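PDB 4WD2: aromatic-amino-acid transaminase TyrB from Burkholderia cenocepacia K56-2Valvano, which probably catalyses the reversible, pyridoxal-phosphate-dependent transfer of amino groups between aromatic amino acids and 2-oxo acids. Local coordinates for residues 155-158 against 164-167; 135-140 against 184-189; 82-87 against 96-101; 268-271 against 275-278. One frame throughout, in Å; residues are numbered along the deposited sequence.

Contact 1 of 4, residues 155-158 against 164-167; sequences YPYY and GLKF
Lys166 N donates to Tyr157 O at 2.8 Å. The N-H points almost straight at the acceptor (178°), and the donor lies in the carbonyl plane. Leu165 CA adds a CA-H...O contact to the same oxygen at 3.5 Å. Tyr158 and Leu165 form an antiparallel, non-hydrogen-bonded pair beside this bond.

The main side-chain contact is a CH-pi interaction. Leu165 CD1 sits over the centre of the Tyr157 ring, 3.6 Å from its centroid. With CG anti to the backbone N (chi1 -168°), the ring stands beside the carbonyl carbon, where CD1 meets its face. It also stacks with His190, and the hydroxyl bond to Val195 O holds its far end. The Lys166 chain reaches across 155-158 and bends at chi3 and chi4. Its CD comes to 3.3 Å from Tyr158 O and passes Pro156 CB at 4.4 Å. Its NZ has a long, weak ion pair with Asp159.

Strands 152-159 and 164-165 form a hairpin at the edge of the large sheet. Lys166 is the centre of an inverse gamma turn and the N-cap residue of helix 167-175. The chemistry implies a join held by one straight backbone bond and one methyl on a ring, with little help from charge.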
loop_
_atom_site.group_PDB
_atom_site.type_symbol
_atom_site.label_atom_id
_atom_site.label_comp_id
_atom_site.label_asym_id
_atom_site.label_seq_id
_atom_site.Cartn_x
_atom_site.Cartn_y
_atom_site.Cartn_z
ATOM N N TYR A 155 8.558 26.152 8.526
ATOM C CA TYR A 155 9.186 26.883 9.620
ATOM C C TYR A 155 10.686 26.965 9.335
ATOM O O TYR A 155 11.223 26.113 8.620
ATOM C CB TYR A 155 8.903 26.219 10.982
ATOM C CG TYR A 155 9.228 24.742 11.073
ATOM C CD1 TYR A 155 10.535 24.306 11.254
ATOM C CD2 TYR A 155 8.219 23.783 11.019
ATOM C CE1 TYR A 155 10.835 22.948 11.352
ATOM C CE2 TYR A 155 8.513 22.418 11.109
ATOM C CZ TYR A 155 9.822 22.015 11.275
ATOM O OH TYR A 155 10.127 20.682 11.361
ATOM N N PRO A 156 11.361 28.007 9.860
ATOM C CA PRO A 156 12.809 28.125 9.641
ATOM C C PRO A 156 13.541 26.907 10.183
ATOM O O PRO A 156 13.146 26.376 11.224
ATOM C CB PRO A 156 13.191 29.387 10.423
ATOM C CG PRO A 156 11.930 30.171 10.519
ATOM C CD PRO A 156 10.816 29.164 10.590
ATOM N N TYR A 157 14.586 26.461 9.497
ATOM C CA TYR A 157 15.311 25.294 9.971
ATOM C C TYR A 157 16.774 25.366 9.567
ATOM O O TYR A 157 17.631 25.668 10.389
ATOM C CB TYR A 157 14.661 24.004 9.447
ATOM C CG TYR A 157 15.164 22.741 10.127
ATOM C CD1 TYR A 157 14.647 22.335 11.348
ATOM C CD2 TYR A 157 16.154 21.961 9.545
ATOM C CE1 TYR A 157 15.100 21.181 11.975
ATOM C CE2 TYR A 157 16.621 20.816 10.165
ATOM C CZ TYR A 157 16.089 20.427 11.379
ATOM O OH TYR A 157 16.554 19.282 11.997
ATOM N N TYR A 158 17.061 25.108 8.297
ATOM C CA TYR A 158 18.449 25.099 7.850
ATOM C C TYR A 158 19.005 26.509 7.805
ATOM O O TYR A 158 18.309 27.454 7.411
ATOM C CB TYR A 158 18.582 24.435 6.481
ATOM C CG TYR A 158 19.996 24.408 5.953
ATOM C CD1 TYR A 158 20.943 23.546 6.492
ATOM C CD2 TYR A 158 20.384 25.243 4.910
ATOM C CE1 TYR A 158 22.241 23.521 6.013
ATOM C CE2 TYR A 158 21.681 25.222 4.420
ATOM C CZ TYR A 158 22.602 24.361 4.976
ATOM O OH TYR A 158 23.886 24.336 4.488
ATOM N N GLY A 164 24.193 24.892 9.590
ATOM C CA GLY A 164 23.641 24.394 10.836
ATOM C C GLY A 164 22.164 24.686 11.009
ATOM O O GLY A 164 21.395 24.681 10.046
ATOM N N LEU A 165 21.763 24.938 12.248
ATOM C CA LEU A 165 20.350 25.048 12.581
ATOM C C LEU A 165 19.958 26.442 13.070
ATOM O O LEU A 165 20.624 27.019 13.928
ATOM C CB LEU A 165 19.994 24.013 13.648
ATOM C CG LEU A 165 18.551 23.974 14.145
ATOM C CD1 LEU A 165 17.653 23.299 13.124
ATOM C CD2 LEU A 165 18.503 23.256 15.479
ATOM N N LYS A 166 18.875 26.980 12.517
ATOM C CA LYS A 166 18.307 28.229 13.013
ATOM C C LYS A 166 17.342 27.932 14.143
ATOM O O LYS A 166 16.138 28.116 13.988
ATOM C CB LYS A 166 17.568 28.983 11.907
ATOM C CG LYS A 166 18.378 29.277 10.674
ATOM C CD LYS A 166 17.475 29.816 9.570
ATOM C CE LYS A 166 17.524 31.325 9.479
ATOM N NZ LYS A 166 18.576 31.775 8.524
ATOM N N PHE A 167 17.856 27.470 15.276
ATOM C CA PHE A 167 16.964 26.970 16.309
ATOM C C PHE A 167 16.076 28.037 16.938
ATOM O O PHE A 167 14.910 27.777 17.226
ATOM C CB PHE A 167 17.734 26.272 17.417
ATOM C CG PHE A 167 16.838 25.742 18.485
ATOM C CD1 PHE A 167 15.946 24.715 18.201
ATOM C CD2 PHE A 167 16.838 26.295 19.754
ATOM C CE1 PHE A 167 15.094 24.235 19.179
ATOM C CE2 PHE A 167 15.990 25.816 20.730
ATOM C CZ PHE A 167 15.122 24.785 20.441
#

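Contact 2 of 4, residues 135-140 against 184-189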
loop_
_atom_site.group_PDB
_atom_site.type_symbol
_atom_site.label_atom_id
_atom_site.label_comp_id
_atom_site.label_asym_id
_atom_site.label_seq_id
_atom_site.Cartn_x
_atom_site.Cartn_y
_atom_site.Cartn_z
ATOM N N ASP A 135 12.172 23.963 6.725
ATOM C CA ASP A 135 12.750 24.543 5.522
ATOM C C ASP A 135 14.230 24.191 5.441
ATOM O O ASP A 135 15.033 24.777 6.162
ATOM C CB ASP A 135 12.568 26.064 5.514
ATOM C CG ASP A 135 13.365 26.742 4.415
ATOM O OD1 ASP A 135 13.442 26.180 3.307
ATOM O OD2 ASP A 135 13.915 27.837 4.664
ATOM N N PRO A 136 14.602 23.226 4.580
ATOM C CA PRO A 136 13.778 22.399 3.693
ATOM C C PRO A 136 13.370 21.084 4.358
ATOM O O PRO A 136 13.686 20.867 5.525
ATOM C CB PRO A 136 14.719 22.136 2.517
ATOM C CG PRO A 136 16.046 21.989 3.189
ATOM C CD PRO A 136 16.036 22.960 4.366
ATOM N N SER A 137 12.685 20.214 3.621
ATOM C CA SER A 137 12.307 18.914 4.165
ATOM C C SER A 137 12.298 17.850 3.071
ATOM O O SER A 137 12.574 18.150 1.915
ATOM C CB SER A 137 10.940 18.994 4.847
ATOM O OG SER A 137 10.666 17.815 5.586
ATOM N N TRP A 138 11.992 16.614 3.452
ATOM C CA TRP A 138 11.869 15.503 2.508
ATOM C C TRP A 138 10.943 15.888 1.360
ATOM O O TRP A 138 9.858 16.430 1.581
ATOM C CB TRP A 138 11.342 14.245 3.211
ATOM C CG TRP A 138 11.280 13.032 2.324
ATOM C CD1 TRP A 138 12.267 12.567 1.508
ATOM C CD2 TRP A 138 10.184 12.118 2.182
ATOM N NE1 TRP A 138 11.855 11.431 0.857
ATOM C CE2 TRP A 138 10.578 11.133 1.254
ATOM C CE3 TRP A 138 8.908 12.038 2.744
ATOM C CZ2 TRP A 138 9.742 10.078 0.876
ATOM C CZ3 TRP A 138 8.076 10.988 2.365
ATOM C CH2 TRP A 138 8.500 10.025 1.444
ATOM N N GLU A 139 11.382 15.596 0.141
ATOM C CA GLU A 139 10.700 16.022 -1.078
ATOM C C GLU A 139 9.228 15.595 -1.190
ATOM O O GLU A 139 8.467 16.198 -1.943
ATOM C CB GLU A 139 11.467 15.506 -2.306
ATOM C CG GLU A 139 11.632 13.980 -2.378
ATOM C CD GLU A 139 12.913 13.478 -1.718
ATOM O OE1 GLU A 139 13.599 14.277 -1.043
ATOM O OE2 GLU A 139 13.231 12.279 -1.879
ATOM N N ASN A 140 8.813 14.575 -0.448
ATOM C CA ASN A 140 7.446 14.089 -0.589
ATOM C C ASN A 140 6.514 14.462 0.566
ATOM O O ASN A 140 5.337 14.107 0.554
ATOM C CB ASN A 140 7.468 12.575 -0.784
ATOM C CG ASN A 140 8.129 12.174 -2.100
ATOM O OD1 ASN A 140 7.911 12.804 -3.135
ATOM N ND2 ASN A 140 8.950 11.132 -2.058
ATOM N N LEU A 184 5.368 18.641 11.342
ATOM C CA LEU A 184 6.203 17.537 10.870
ATOM C C LEU A 184 7.638 17.744 11.324
ATOM O O LEU A 184 8.262 18.766 11.016
ATOM C CB LEU A 184 6.153 17.416 9.343
ATOM C CG LEU A 184 5.210 16.400 8.690
ATOM C CD1 LEU A 184 5.345 16.485 7.179
ATOM C CD2 LEU A 184 5.490 14.978 9.143
ATOM N N LEU A 185 8.163 16.772 12.053
ATOM C CA LEU A 185 9.510 16.876 12.599
ATOM C C LEU A 185 10.343 15.654 12.248
ATOM O O LEU A 185 9.877 14.525 12.389
ATOM C CB LEU A 185 9.446 17.048 14.116
ATOM C CG LEU A 185 8.647 18.266 14.586
ATOM C CD1 LEU A 185 8.008 18.010 15.936
ATOM C CD2 LEU A 185 9.547 19.502 14.641
ATOM N N HIS A 186 11.567 15.877 11.778
ATOM C CA HIS A 186 12.504 14.783 11.596
ATOM C C HIS A 186 13.029 14.387 12.974
ATOM O O HIS A 186 13.468 15.241 13.741
ATOM C CB HIS A 186 13.650 15.185 10.667
ATOM C CG HIS A 186 13.216 15.517 9.272
ATOM N ND1 HIS A 186 13.734 14.883 8.164
ATOM C CD2 HIS A 186 12.325 16.425 8.806
ATOM C CE1 HIS A 186 13.172 15.379 7.074
ATOM N NE2 HIS A 186 12.316 16.318 7.437
ATOM N N ALA A 187 12.966 13.100 13.298
ATOM C CA ALA A 187 13.456 12.620 14.594
ATOM C C ALA A 187 14.967 12.802 14.722
ATOM O O ALA A 187 15.482 13.127 15.793
ATOM C CB ALA A 187 13.091 11.158 14.790
ATOM N N CYS A 188 15.664 12.577 13.615
ATOM C CA CYS A 188 17.117 12.699 13.539
ATOM C C CYS A 188 17.493 12.424 12.092
ATOM O O CYS A 188 16.617 12.091 11.292
ATOM C CB CYS A 188 17.823 11.719 14.477
ATOM S SG CYS A 188 17.509 9.994 14.084
ATOM N N CYS A 189 18.778 12.557 11.761
ATOM C CA CYS A 189 19.267 12.265 10.407
ATOM C C CYS A 189 18.447 12.997 9.352
ATOM O O CYS A 189 17.871 12.381 8.451
ATOM C CB CYS A 189 19.251 10.753 10.150
ATOM S SG CYS A 189 20.354 9.816 11.264
HETATM O O HOH W 1 9.619 18.530 8.292
#
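Ser137 OG and His186 NE2 form the one direct hydrogen bond between 135-140 and 184-189, at 2.9 Å. Either could be the donor. The serine oxygen lies in the plane of the imidazole, at its edge. The Ser137 hydroxyl stands trans to the backbone N (chi1 -169°), which swings it toward the histidine. Ser137 OG is also hydrogen-bonded to His141 ND1, so two histidines share one hydroxyl.

A water-mediated link runs alongside. Water 1 is 3.0 Å from Ser137 OG and donates to Leu184 O at 3.1 Å. Leu184 O is also hydrogen-bonded to Tyr155 OH. The oxygens of the serine and the strand are thus joined through a small buried network.

Other contact is slight. Trp138 N lies near the edge of the imidazole, 4.0 Å from His186 CE1, and Trp138 CB is 4.4 Å from the same carbon. The indole then turns away from the histidine. Asn140 CB lies over one indole face, and His141 meets the indole edge-to-face. Asn140 OD1 is hydrogen-bonded to Arg288 NE of the second subunit.

The peptide bond before Pro136 is cis. Strands 131-135 and 182-186 are parallel neighbours, and these loops leave their C-terminal ends. This is consistent with a place near the cofactor site, which in fold type I aminotransferases lies at these strand ends.

Contact 3 of 4, residues 82-87 against 96-101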
loop_
_atom_site.group_PDB
_atom_site.type_symbol
_atom_site.label_atom_id
_atom_site.label_comp_id
_atom_site.label_asym_id
_atom_site.label_seq_id
_atom_site.Cartn_x
_atom_site.Cartn_y
_atom_site.Cartn_z
ATOM N N TYR A 82 4.508 -8.180 14.506
ATOM C CA TYR A 82 5.210 -7.046 13.898
ATOM C C TYR A 82 4.935 -5.741 14.654
ATOM O O TYR A 82 5.869 -5.030 15.034
ATOM C CB TYR A 82 4.799 -6.901 12.430
ATOM C CG TYR A 82 5.404 -5.740 11.652
ATOM C CD1 TYR A 82 4.819 -4.475 11.671
ATOM C CD2 TYR A 82 6.523 -5.927 10.848
ATOM C CE1 TYR A 82 5.352 -3.424 10.934
ATOM C CE2 TYR A 82 7.060 -4.885 10.109
ATOM C CZ TYR A 82 6.470 -3.639 10.152
ATOM O OH TYR A 82 7.005 -2.610 9.412
ATOM N N ARG A 83 3.654 -5.430 14.853
ATOM C CA ARG A 83 3.232 -4.224 15.577
ATOM C C ARG A 83 3.884 -4.107 16.957
ATOM O O ARG A 83 4.360 -3.036 17.356
ATOM C CB ARG A 83 1.707 -4.208 15.738
ATOM C CG ARG A 83 0.930 -4.130 14.440
ATOM C CD ARG A 83 -0.531 -4.467 14.681
ATOM N NE ARG A 83 -1.086 -3.660 15.757
ATOM C CZ ARG A 83 -1.915 -4.117 16.687
ATOM N NH1 ARG A 83 -2.304 -5.388 16.674
ATOM N NH2 ARG A 83 -2.363 -3.296 17.627
ATOM N N ASP A 84 3.903 -5.214 17.687
ATOM C CA ASP A 84 4.482 -5.204 19.022
ATOM C C ASP A 84 5.990 -5.003 18.978
ATOM O O ASP A 84 6.552 -4.252 19.781
ATOM C CB ASP A 84 4.149 -6.494 19.757
ATOM C CG ASP A 84 4.765 -6.538 21.126
ATOM O OD1 ASP A 84 4.249 -5.836 22.019
ATOM O OD2 ASP A 84 5.769 -7.258 21.307
ATOM N N ALA A 85 6.643 -5.678 18.037
ATOM C CA ALA A 85 8.087 -5.557 17.868
ATOM C C ALA A 85 8.458 -4.134 17.462
ATOM O O ALA A 85 9.401 -3.554 17.988
ATOM C CB ALA A 85 8.587 -6.547 16.837
ATOM N N VAL A 86 7.709 -3.576 16.519
ATOM C CA VAL A 86 7.953 -2.214 16.065
ATOM C C VAL A 86 7.773 -1.203 17.190
ATOM O O VAL A 86 8.584 -0.292 17.351
ATOM C CB VAL A 86 7.025 -1.853 14.896
ATOM C CG1 VAL A 86 7.069 -0.359 14.611
ATOM C CG2 VAL A 86 7.423 -2.644 13.676
ATOM N N GLN A 87 6.710 -1.370 17.973
ATOM C CA GLN A 87 6.425 -0.445 19.066
ATOM C C GLN A 87 7.536 -0.483 20.115
ATOM O O GLN A 87 7.985 0.557 20.613
ATOM C CB GLN A 87 5.078 -0.777 19.702
ATOM C CG GLN A 87 4.590 0.280 20.665
ATOM C CD GLN A 87 3.381 -0.179 21.425
ATOM O OE1 GLN A 87 3.494 -0.739 22.514
ATOM N NE2 GLN A 87 2.214 0.040 20.850
ATOM N N PRO A 96 6.963 3.737 29.531
ATOM C CA PRO A 96 5.729 3.772 30.326
ATOM C C PRO A 96 4.460 3.917 29.477
ATOM O O PRO A 96 3.420 3.390 29.849
ATOM C CB PRO A 96 5.926 4.999 31.230
ATOM C CG PRO A 96 6.988 5.817 30.553
ATOM C CD PRO A 96 7.896 4.805 29.922
ATOM N N ALA A 97 4.545 4.617 28.354
ATOM C CA ALA A 97 3.391 4.773 27.477
ATOM C C ALA A 97 3.030 3.443 26.832
ATOM O O ALA A 97 1.863 3.183 26.527
ATOM C CB ALA A 97 3.659 5.824 26.415
ATOM N N ARG A 98 4.041 2.608 26.613
ATOM C CA ARG A 98 3.817 1.260 26.097
ATOM C C ARG A 98 3.158 0.387 27.157
ATOM O O ARG A 98 2.206 -0.331 26.870
ATOM C CB ARG A 98 5.137 0.647 25.626
ATOM C CG ARG A 98 5.151 -0.859 25.451
ATOM C CD ARG A 98 6.418 -1.270 24.698
ATOM N NE ARG A 98 6.581 -2.720 24.602
ATOM C CZ ARG A 98 5.955 -3.504 23.727
ATOM N NH1 ARG A 98 5.086 -2.994 22.861
ATOM N NH2 ARG A 98 6.188 -4.809 23.729
ATOM N N ALA A 99 3.642 0.471 28.391
ATOM C CA ALA A 99 3.092 -0.349 29.474
ATOM C C ALA A 99 1.653 0.047 29.806
ATOM O O ALA A 99 0.843 -0.802 30.189
ATOM C CB ALA A 99 3.970 -0.250 30.716
ATOM N N ALA A 100 1.338 1.330 29.642
ATOM C CA ALA A 100 0.011 1.851 29.981
ATOM C C ALA A 100 -0.980 1.763 28.815
ATOM O O ALA A 100 -2.115 2.240 28.914
ATOM C CB ALA A 100 0.123 3.286 30.459
ATOM N N GLY A 101 -0.556 1.152 27.716
ATOM C CA GLY A 101 -1.424 0.975 26.566
ATOM C C GLY A 101 -1.869 2.259 25.880
ATOM O O GLY A 101 -2.941 2.298 25.261
HETATM O O HOH W 2 1.615 -1.094 24.249
#
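Arg98 grips Asp84 end-on, with both terminal nitrogens on one carboxylate oxygen. NH2 lies 2.8 Å from Asp84 OD1 and meets it on the syn side, though tilted out of the carboxylate plane. NH1 lies 3.1 Å from Asp84 OD1 and comes from higher above the same face. The carboxylate and guanidinium planes are 45° apart, so this salt bridge is not a flat two-oxygen pairing.

Arg98 NH1 also donates to Gln87 OE1 at 2.8 Å. It comes from above the amide plane, and the two flat groups are 77° apart. Both acceptors nevertheless lie near the guanidinium plane, at its edge.

Water 2 donates to Gln87 OE1 at 2.6 Å and to Arg98 O at 2.8 Å. Gln87 OE1 is therefore held by a charged N-H and by a water that ties it to the Arg98 carbonyl. Gln87 NE2 bonds to Thr105 OG1 on strand 103-108, which helps to fix the rotation of the amide.

Packing is limited. The Arg98 chain is extended from CG to NE and reaches from helix 96-99 to helix 80-91. Its CG passes 3.4 Å from Gln87 OE1. Asp84 and Gln87 stand three residues apart on helix 80-91, so both can face Arg98. Helix 96-99 ends in a Schellman motif at Gly101.

At the surface the contact ties helix 80-91 to helix 96-99. A single arginine probably offsets the charge of the carboxylate and helps to orient the amide, and most of the hold is polar.

Contact 4 of 4, residues 268-271 against 275-278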
loop_
_atom_site.group_PDB
_atom_site.type_symbol
_atom_site.label_atom_id
_atom_site.label_comp_id
_atom_site.label_asym_id
_atom_site.label_seq_id
_atom_site.Cartn_x
_atom_site.Cartn_y
_atom_site.Cartn_z
ATOM N N VAL A 268 0.639 6.205 17.264
ATOM C CA VAL A 268 0.045 7.411 17.822
ATOM C C VAL A 268 -0.027 7.281 19.344
ATOM O O VAL A 268 -0.557 6.296 19.866
ATOM C CB VAL A 268 -1.353 7.675 17.229
ATOM C CG1 VAL A 268 -1.917 8.991 17.749
ATOM C CG2 VAL A 268 -1.283 7.694 15.709
ATOM N N VAL A 269 0.534 8.267 20.045
ATOM C CA VAL A 269 0.547 8.285 21.504
ATOM C C VAL A 269 -0.634 9.090 22.016
ATOM O O VAL A 269 -0.762 10.272 21.698
ATOM C CB VAL A 269 1.846 8.896 22.046
ATOM C CG1 VAL A 269 1.877 8.830 23.568
ATOM C CG2 VAL A 269 3.057 8.202 21.442
ATOM N N CYS A 270 -1.490 8.458 22.815
ATOM C CA CYS A 270 -2.764 9.065 23.209
ATOM C C CYS A 270 -2.867 9.281 24.719
ATOM O O CYS A 270 -2.029 8.795 25.477
ATOM C CB CYS A 270 -3.930 8.197 22.729
ATOM S SG CYS A 270 -3.861 7.795 20.970
ATOM N N GLU A 271 -3.901 10.002 25.151
ATOM C CA GLU A 271 -4.015 10.407 26.550
ATOM C C GLU A 271 -4.285 9.233 27.499
ATOM O O GLU A 271 -3.895 9.282 28.668
ATOM C CB GLU A 271 -5.099 11.484 26.714
ATOM C CG GLU A 271 -6.460 11.136 26.126
ATOM C CD GLU A 271 -6.656 11.645 24.701
ATOM O OE1 GLU A 271 -5.705 11.574 23.889
ATOM O OE2 GLU A 271 -7.772 12.118 24.396
ATOM N N ALA A 275 -8.537 5.910 24.672
ATOM C CA ALA A 275 -8.320 6.761 23.507
ATOM C C ALA A 275 -7.462 6.069 22.443
ATOM O O ALA A 275 -7.756 6.162 21.245
ATOM C CB ALA A 275 -7.677 8.087 23.931
ATOM N N ALA A 276 -6.407 5.382 22.878
ATOM C CA ALA A 276 -5.511 4.686 21.956
ATOM C C ALA A 276 -6.250 3.636 21.132
ATOM O O ALA A 276 -5.959 3.442 19.949
ATOM C CB ALA A 276 -4.366 4.039 22.721
ATOM N N GLU A 277 -7.211 2.962 21.758
ATOM C CA GLU A 277 -7.980 1.933 21.075
ATOM C C GLU A 277 -8.976 2.544 20.071
ATOM O O GLU A 277 -9.208 1.989 19.002
ATOM C CB GLU A 277 -8.674 1.041 22.112
ATOM C CG GLU A 277 -7.756 -0.096 22.610
ATOM C CD GLU A 277 -7.875 -0.412 24.101
ATOM O OE1 GLU A 277 -6.840 -0.330 24.795
ATOM O OE2 GLU A 277 -8.978 -0.778 24.574
ATOM N N ARG A 278 -9.546 3.697 20.408
ATOM C CA ARG A 278 -10.447 4.371 19.476
ATOM C C ARG A 278 -9.641 4.873 18.284
ATOM O O ARG A 278 -10.071 4.751 17.133
ATOM C CB ARG A 278 -11.193 5.534 20.136
ATOM C CG ARG A 278 -12.089 5.127 21.296
ATOM C CD ARG A 278 -13.016 6.260 21.722
ATOM N NE ARG A 278 -12.319 7.539 21.868
ATOM C CZ ARG A 278 -11.769 7.977 22.996
ATOM N NH1 ARG A 278 -11.820 7.243 24.102
ATOM N NH2 ARG A 278 -11.155 9.150 23.020
HETATM O O HOH W 3 -10.160 10.722 25.437
#
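Cys270 lies against the start of helix 273-288. Its SG is 3.7 Å from Ala276 CA and 4.2 Å from Ala276 CB. Its CB meets Ala275 CB at 3.9 Å. The sulfur stands beside the backbone N and anti to the carbonyl carbon (chi1 -52°), which directs it at the helix backbone.

Glu271, the next residue, folds over Ala275. Its CD is 3.8 Å from Ala275 CB. The chain starts between backbone N and carbonyl carbon (chi1 53°) and bends again at chi2, which brings the carboxylate over the methyl. The Arg278 guanidinium lays one face over Ala275 CA, which is 3.4 Å above its plane.

The two charged groups do not touch directly. Water 3 donates to Glu271 OE2 at 3.0 Å and accepts from Arg278 NH2 at 3.1 Å.

Further out, Asp272 OD1 accepts from Ala275 N and probably steadies the first helical turn. In the second subunit, Ile13 O takes a bond from Arg278 NE and Phe10 O one from Arg278 NH2. Phe10 of that subunit also packs on Cys270.

The turn joins strand 264-269 to the helix. Cys270, Ala275 and Ala276 are small, consistent with the close approach of the Cys270 and Ala276 CA atoms, 5.3 Å apart. Arg278, with a weak bond between Glu271 OE2 and Phe10 N of the second subunit, probably helps to hold the N-terminal residues of that subunit.

How the contacts relate
Contact 3 comes first along the chain and contact 4 last. Contact 1 is nested within the loop that contact 2 closes. Contacts 1, 2 and 4 all reach the large mixed sheet. Contacts 1 and 2 touch, with centres 11 Å apart, and Tyr158 N probably bonds to Asp135 O. Contacts 3 and 4 form a second pair, 12 Å between centres, where Gly101 O packs on Ala276 CB. Contacts 1 and 4 lie 31 Å apart between centres. Contact 1 lies at the 164-165 edge, contact 2 further in, and contact 4 near the other edge on strand 264-269, with contact 3 beside it. Contacts 2 and 4 touch the second subunit and probably help to place the sheet against it.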